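Local coordinates for protein OBody AM1L10 (Pyrobaculum aerophilum, PDB 4GN3) that probably serves as an engineered binding protein built on an OB-fold nucleic-acid-binding domain, and is seen here in an assembly with another protein, at residues 44-47 / 52-55; 4-9 / 79-84. One frame throughout, in Å; residues are numbered along the deposited sequence.

Contact 1 and contact 2 lie on one curled sheet, the wall of the OB barrel, with their centres about 14 Å apart. Along the chain, the hairpin of 44-47 and 52-55 falls between 4-9 and 79-84. Val45 ties them together through the barrel interior: its CG2 lies 3.8 Å from CD1 of Ile82 and 4.0 Å from CG2 of Val80, both on the strand to which 4-9 is apposed. Lys9 NZ also stands 3.7 Å from Asp47 OD2, a long and weak pairing of charges. Contact 1 also reaches outward, where Lys44 and Ser55 meet the partner protein; no other protein chain of the assembly touches contact 2.

Contact 1: 44-47 / 52-55; sequences KVSD and AAVS
The flat groups that meet are the peptide units of Val45 and Val54, an antiparallel hydrogen-bonded pair, with both valine side chains on one face of the sheet and those of Lys44 and Ser55 on the other. This is the end of the beta hairpin formed by strands 40-46 and 54-59 in the OB barrel. Val45 N gives a fairly straight bond to Val54 O (3.0 Å, 161° at the hydrogen). The return bond from Val54 N to Val45 O, at 2.9 Å, is more bent (143°).

On the valine face, Val45 CB touches Val54 CG1 at 4.2 Å. Branched apolar residues suit this side because it turns into the barrel, where Val54 also packs on Ile16.

On the other face, Lys44 has CG anti to its carbonyl carbon (chi1 -72°) and an extended chain beyond it, which carries the methylenes past the Ala53 methyl and brings CE to 3.7 Å from Ser55 OG. Its NZ then hydrogen-bonds to the backbone of the neighbouring protein, so a long chain with a terminal amine fits this place at the interface, which is probably the binding surface. With an alanine here, the backbone acceptor on the other protein would probably be left without this donor, and the packing of the methylenes beside Ala53 and Ser55 would be lost.

Toward the turn, a small residue serves at Ala53, whose CB lies 3.6 Å from Ser46 OG. The Ser46 hydroxyl in turn donates to Ala52 O at 2.9 Å, adding a side-chain bond beyond the Val45-Val54 pair. A water hydrogen-bonded to Asp47 N (2.9 Å) continues the link to the same carbonyl, with Ala52 O 2.7 Å from the water oxygen.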
ATOM      1  N   LYS B  44      -8.187  -7.720  -2.263  1.00 21.04           N
ATOM      2  CA  LYS B  44      -9.468  -7.607  -1.574  1.00 21.58           C
ATOM      3  C   LYS B  44     -10.376  -8.767  -1.971  1.00 21.68           C
ATOM      4  O   LYS B  44     -10.491  -9.088  -3.158  1.00 22.01           O
ATOM      5  CB  LYS B  44     -10.136  -6.267  -1.875  1.00 22.14           C
ATOM      6  CG  LYS B  44      -9.470  -5.079  -1.192  1.00 22.77           C
ATOM      7  CD  LYS B  44     -10.182  -3.773  -1.502  1.00 24.26           C
ATOM      8  CE  LYS B  44      -9.363  -2.578  -1.015  1.00 26.60           C
ATOM      9  NZ  LYS B  44     -10.090  -1.295  -1.211  1.00 27.49           N
ATOM     10  N   VAL B  45     -10.994  -9.395  -0.972  1.00 21.44           N
ATOM     11  CA  VAL B  45     -11.882 -10.543  -1.186  1.00 22.03           C
ATOM     12  C   VAL B  45     -13.325 -10.175  -0.815  1.00 21.48           C
ATOM     13  O   VAL B  45     -13.571  -9.579   0.232  1.00 21.64           O
ATOM     14  CB  VAL B  45     -11.428 -11.772  -0.353  1.00 22.10           C
ATOM     15  CG1 VAL B  45     -12.335 -12.971  -0.606  1.00 22.46           C
ATOM     16  CG2 VAL B  45      -9.978 -12.131  -0.661  1.00 22.09           C
ATOM     17  N   SER B  46     -14.274 -10.537  -1.679  1.00 21.21           N
ATOM     18  CA  SER B  46     -15.702 -10.365  -1.396  1.00 21.49           C
ATOM     19  C   SER B  46     -16.412 -11.717  -1.465  1.00 22.18           C
ATOM     20  O   SER B  46     -15.937 -12.636  -2.129  1.00 22.31           O
ATOM     21  CB  SER B  46     -16.338  -9.402  -2.406  1.00 22.47           C
ATOM     22  OG  SER B  46     -15.771  -8.108  -2.300  1.00 22.55           O
ATOM     23  N   ASP B  47     -17.537 -11.833  -0.766  1.00 22.06           N
ATOM     24  CA  ASP B  47     -18.354 -13.042  -0.838  1.00 23.03           C
ATOM     25  C   ASP B  47     -19.839 -12.729  -0.989  1.00 23.19           C
ATOM     26  O   ASP B  47     -20.673 -13.628  -0.923  1.00 23.42           O
ATOM     27  CB  ASP B  47     -18.069 -14.004   0.338  1.00 23.03           C
ATOM     28  CG  ASP B  47     -18.199 -13.345   1.703  1.00 22.80           C
ATOM     29  OD1 ASP B  47     -18.776 -12.234   1.805  1.00 23.29           O
ATOM     30  OD2 ASP B  47     -17.731 -13.961   2.692  1.00 22.47           O
ATOM     31  N   ALA B  52     -18.855  -6.426   1.750  1.00 24.22           N
ATOM     32  CA  ALA B  52     -17.505  -6.081   2.160  1.00 23.80           C
ATOM     33  C   ALA B  52     -16.503  -6.520   1.102  1.00 23.88           C
ATOM     34  O   ALA B  52     -16.776  -7.420   0.303  1.00 24.70           O
ATOM     35  CB  ALA B  52     -17.178  -6.734   3.495  1.00 24.18           C
ATOM     36  N   ALA B  53     -15.359  -5.854   1.086  1.00 22.50           N
ATOM     37  CA  ALA B  53     -14.208  -6.303   0.330  1.00 22.66           C
ATOM     38  C   ALA B  53     -13.029  -6.268   1.293  1.00 22.76           C
ATOM     39  O   ALA B  53     -12.380  -5.227   1.449  1.00 23.61           O
ATOM     40  CB  ALA B  53     -13.971  -5.400  -0.872  1.00 23.39           C
ATOM     41  N   VAL B  54     -12.773  -7.394   1.962  1.00 21.42           N
ATOM     42  CA  VAL B  54     -11.769  -7.424   3.037  1.00 20.57           C
ATOM     43  C   VAL B  54     -10.346  -7.407   2.471  1.00 20.54           C
ATOM     44  O   VAL B  54     -10.025  -8.136   1.525  1.00 19.29           O
ATOM     45  CB  VAL B  54     -12.000  -8.593   4.038  1.00 21.27           C
ATOM     46  CG1 VAL B  54     -11.837  -9.948   3.357  1.00 21.30           C
ATOM     47  CG2 VAL B  54     -11.055  -8.484   5.236  1.00 21.09           C
ATOM     48  N   SER B  55      -9.516  -6.544   3.048  1.00 20.48           N
ATOM     49  CA  SER B  55      -8.142  -6.358   2.605  1.00 21.44           C
ATOM     50  C   SER B  55      -7.215  -7.406   3.189  1.00 20.89           C
ATOM     51  O   SER B  55      -7.138  -7.579   4.407  1.00 20.37           O
ATOM     52  CB  SER B  55      -7.631  -4.972   3.006  1.00 22.11           C
ATOM     53  OG  SER B  55      -8.326  -3.943   2.319  1.00 25.73           O
TER
HETATM   54  O   HOH W   1     -18.645  -9.373   0.254  1.00 22.29           O

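Contact 2: 4-9 / 79-84; sequences SVYPKK and VVVIKG
The backbone at Tyr6 passes Val81 with a CA-CA distance of 7.2 Å, too wide for strand pairing, and no hydrogen bond joins the irregular segment 4-9 to the strand 79-84. Pro7 is central: its ring carbon CG rests 3.8 Å from Val81 CG1, and the same methyl approaches Pro7 O at 3.6 Å. A proline suits the spot because its compact ring offers apolar carbons and its nitrogen carries no hydrogen that would need an acceptor.

In the OB fold this strand forms part of the barrel wall and its side chains alternate: Val80 and Ile82 point to the interior, while Val81 and Lys83 point toward the N-terminal segment. With CG1 anti to its backbone nitrogen (chi1 173°), Val81 divides its two methyls between neighbours, CG1 going to Pro7 and CG2 to CD1 of Tyr6 at 3.9 Å. Those two side chains cross at about a right angle, the broad ring flanking the methyl. Strand 105-110 adjoins the site, its Trp107 touching both Tyr6 and Pro7.

The long aliphatic chain of Lys83, bent at chi3 (-84°), covers the proline with CE 4.0 Å from Pro7 CB, while NZ makes a long, weak ion pair with Glu105 OE1.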
ATOM      1  N   SER B   4      -1.711 -31.695   2.091  1.00 53.13           N
ATOM      2  CA  SER B   4      -2.411 -30.412   2.156  1.00 50.95           C
ATOM      3  C   SER B   4      -3.850 -30.484   1.630  1.00 48.39           C
ATOM      4  O   SER B   4      -4.163 -31.224   0.685  1.00 48.17           O
ATOM      5  CB  SER B   4      -1.618 -29.306   1.441  1.00 52.80           C
ATOM      6  OG  SER B   4      -1.503 -29.539   0.046  1.00 54.04           O
ATOM      7  N   VAL B   5      -4.718 -29.717   2.277  1.00 44.56           N
ATOM      8  CA  VAL B   5      -6.110 -29.562   1.867  1.00 41.75           C
ATOM      9  C   VAL B   5      -6.512 -28.125   2.194  1.00 38.84           C
ATOM     10  O   VAL B   5      -6.120 -27.595   3.241  1.00 38.44           O
ATOM     11  CB  VAL B   5      -7.042 -30.595   2.561  1.00 42.20           C
ATOM     12  CG1 VAL B   5      -7.038 -30.431   4.077  1.00 41.96           C
ATOM     13  CG2 VAL B   5      -8.461 -30.502   2.023  1.00 43.01           C
ATOM     14  N   TYR B   6      -7.264 -27.484   1.302  1.00 35.44           N
ATOM     15  CA  TYR B   6      -7.667 -26.101   1.552  1.00 33.83           C
ATOM     16  C   TYR B   6      -8.647 -26.034   2.724  1.00 32.46           C
ATOM     17  O   TYR B   6      -9.518 -26.897   2.853  1.00 29.85           O
ATOM     18  CB  TYR B   6      -8.190 -25.396   0.284  1.00 34.00           C
ATOM     19  CG  TYR B   6      -9.566 -25.802  -0.199  1.00 34.11           C
ATOM     20  CD1 TYR B   6     -10.721 -25.277   0.392  1.00 35.17           C
ATOM     21  CD2 TYR B   6      -9.714 -26.671  -1.278  1.00 34.92           C
ATOM     22  CE1 TYR B   6     -11.986 -25.636  -0.058  1.00 35.83           C
ATOM     23  CE2 TYR B   6     -10.974 -27.031  -1.738  1.00 35.99           C
ATOM     24  CZ  TYR B   6     -12.102 -26.512  -1.128  1.00 36.39           C
ATOM     25  OH  TYR B   6     -13.351 -26.866  -1.583  1.00 38.37           O
ATOM     26  N   PRO B   7      -8.484 -25.022   3.600  1.00 31.97           N
ATOM     27  CA  PRO B   7      -9.278 -24.955   4.824  1.00 31.44           C
ATOM     28  C   PRO B   7     -10.730 -24.574   4.585  1.00 30.80           C
ATOM     29  O   PRO B   7     -11.064 -23.965   3.567  1.00 31.06           O
ATOM     30  CB  PRO B   7      -8.570 -23.868   5.643  1.00 31.43           C
ATOM     31  CG  PRO B   7      -7.917 -22.999   4.623  1.00 31.08           C
ATOM     32  CD  PRO B   7      -7.503 -23.921   3.516  1.00 31.81           C
ATOM     33  N   LYS B   8     -11.575 -24.958   5.533  1.00 31.16           N
ATOM     34  CA  LYS B   8     -12.979 -24.602   5.553  1.00 32.02           C
ATOM     35  C   LYS B   8     -13.124 -23.132   5.949  1.00 30.68           C
ATOM     36  O   LYS B   8     -12.485 -22.669   6.891  1.00 29.31           O
ATOM     37  CB  LYS B   8     -13.702 -25.497   6.567  1.00 34.69           C
ATOM     38  CG  LYS B   8     -15.220 -25.447   6.537  1.00 38.36           C
ATOM     39  CD  LYS B   8     -15.799 -26.464   7.519  1.00 39.83           C
ATOM     40  CE  LYS B   8     -17.285 -26.692   7.297  1.00 41.66           C
ATOM     41  NZ  LYS B   8     -18.107 -25.507   7.674  1.00 42.99           N
ATOM     42  N   LYS B   9     -13.958 -22.415   5.207  1.00 30.23           N
ATOM     43  CA  LYS B   9     -14.334 -21.039   5.526  1.00 29.60           C
ATOM     44  C   LYS B   9     -14.827 -20.923   6.972  1.00 29.03           C
ATOM     45  O   LYS B   9     -15.674 -21.704   7.412  1.00 28.92           O
ATOM     46  CB  LYS B   9     -15.419 -20.595   4.550  1.00 30.47           C
ATOM     47  CG  LYS B   9     -16.094 -19.269   4.844  1.00 30.40           C
ATOM     48  CD  LYS B   9     -17.136 -19.021   3.776  1.00 31.39           C
ATOM     49  CE  LYS B   9     -18.005 -17.820   4.088  1.00 32.02           C
ATOM     50  NZ  LYS B   9     -18.827 -17.491   2.891  1.00 32.73           N
ATOM     51  N   VAL B  79     -11.472 -17.278  -7.737  1.00 25.64           N
ATOM     52  CA  VAL B  79     -12.089 -17.807  -6.522  1.00 24.88           C
ATOM     53  C   VAL B  79     -10.983 -18.295  -5.585  1.00 25.12           C
ATOM     54  O   VAL B  79     -10.176 -19.151  -5.955  1.00 25.30           O
ATOM     55  CB  VAL B  79     -13.114 -18.921  -6.847  1.00 25.59           C
ATOM     56  CG1 VAL B  79     -13.592 -19.624  -5.582  1.00 24.98           C
ATOM     57  CG2 VAL B  79     -14.297 -18.336  -7.610  1.00 25.53           C
ATOM     58  N   VAL B  80     -10.943 -17.728  -4.378  1.00 24.84           N
ATOM     59  CA  VAL B  80      -9.832 -17.956  -3.448  1.00 23.87           C
ATOM     60  C   VAL B  80     -10.311 -18.372  -2.064  1.00 23.52           C
ATOM     61  O   VAL B  80     -11.467 -18.139  -1.694  1.00 24.10           O
ATOM     62  CB  VAL B  80      -8.907 -16.707  -3.317  1.00 24.11           C
ATOM     63  CG1 VAL B  80      -8.197 -16.407  -4.625  1.00 24.33           C
ATOM     64  CG2 VAL B  80      -9.685 -15.486  -2.831  1.00 24.24           C
ATOM     65  N   VAL B  81      -9.415 -19.022  -1.327  1.00 22.93           N
ATOM     66  CA  VAL B  81      -9.592 -19.321   0.093  1.00 22.30           C
ATOM     67  C   VAL B  81      -8.342 -18.754   0.752  1.00 22.45           C
ATOM     68  O   VAL B  81      -7.222 -19.082   0.341  1.00 23.23           O
ATOM     69  CB  VAL B  81      -9.713 -20.844   0.371  1.00 22.60           C
ATOM     70  CG1 VAL B  81      -9.718 -21.143   1.864  1.00 22.56           C
ATOM     71  CG2 VAL B  81     -10.971 -21.416  -0.265  1.00 22.47           C
ATOM     72  N   ILE B  82      -8.528 -17.883   1.745  1.00 21.88           N
ATOM     73  CA  ILE B  82      -7.391 -17.254   2.428  1.00 21.34           C
ATOM     74  C   ILE B  82      -7.478 -17.454   3.938  1.00 21.16           C
ATOM     75  O   ILE B  82      -8.509 -17.176   4.552  1.00 20.93           O
ATOM     76  CB  ILE B  82      -7.247 -15.754   2.071  1.00 21.38           C
ATOM     77  CG1 ILE B  82      -6.881 -15.609   0.585  1.00 21.65           C
ATOM     78  CG2 ILE B  82      -6.183 -15.076   2.940  1.00 21.39           C
ATOM     79  CD1 ILE B  82      -6.841 -14.190   0.059  1.00 21.71           C
ATOM     80  N   LYS B  83      -6.386 -17.957   4.504  1.00 21.25           N
ATOM     81  CA  LYS B  83      -6.233 -18.096   5.942  1.00 21.57           C
ATOM     82  C   LYS B  83      -5.201 -17.077   6.415  1.00 20.70           C
ATOM     83  O   LYS B  83      -4.138 -16.917   5.813  1.00 20.92           O
ATOM     84  CB  LYS B  83      -5.787 -19.516   6.317  1.00 22.55           C
ATOM     85  CG  LYS B  83      -5.603 -19.736   7.817  1.00 23.15           C
ATOM     86  CD  LYS B  83      -4.890 -21.044   8.122  1.00 25.83           C
ATOM     87  CE  LYS B  83      -5.864 -22.211   8.151  1.00 27.33           C
ATOM     88  NZ  LYS B  83      -5.182 -23.452   8.611  1.00 29.30           N
ATOM     89  N   GLY B  84      -5.525 -16.382   7.495  1.00 21.03           N
ATOM     90  CA  GLY B  84      -4.593 -15.421   8.072  1.00 20.62           C
ATOM     91  C   GLY B  84      -5.100 -14.874   9.382  1.00 20.08           C
ATOM     92  O   GLY B  84      -6.117 -15.332   9.898  1.00 20.71           O
TER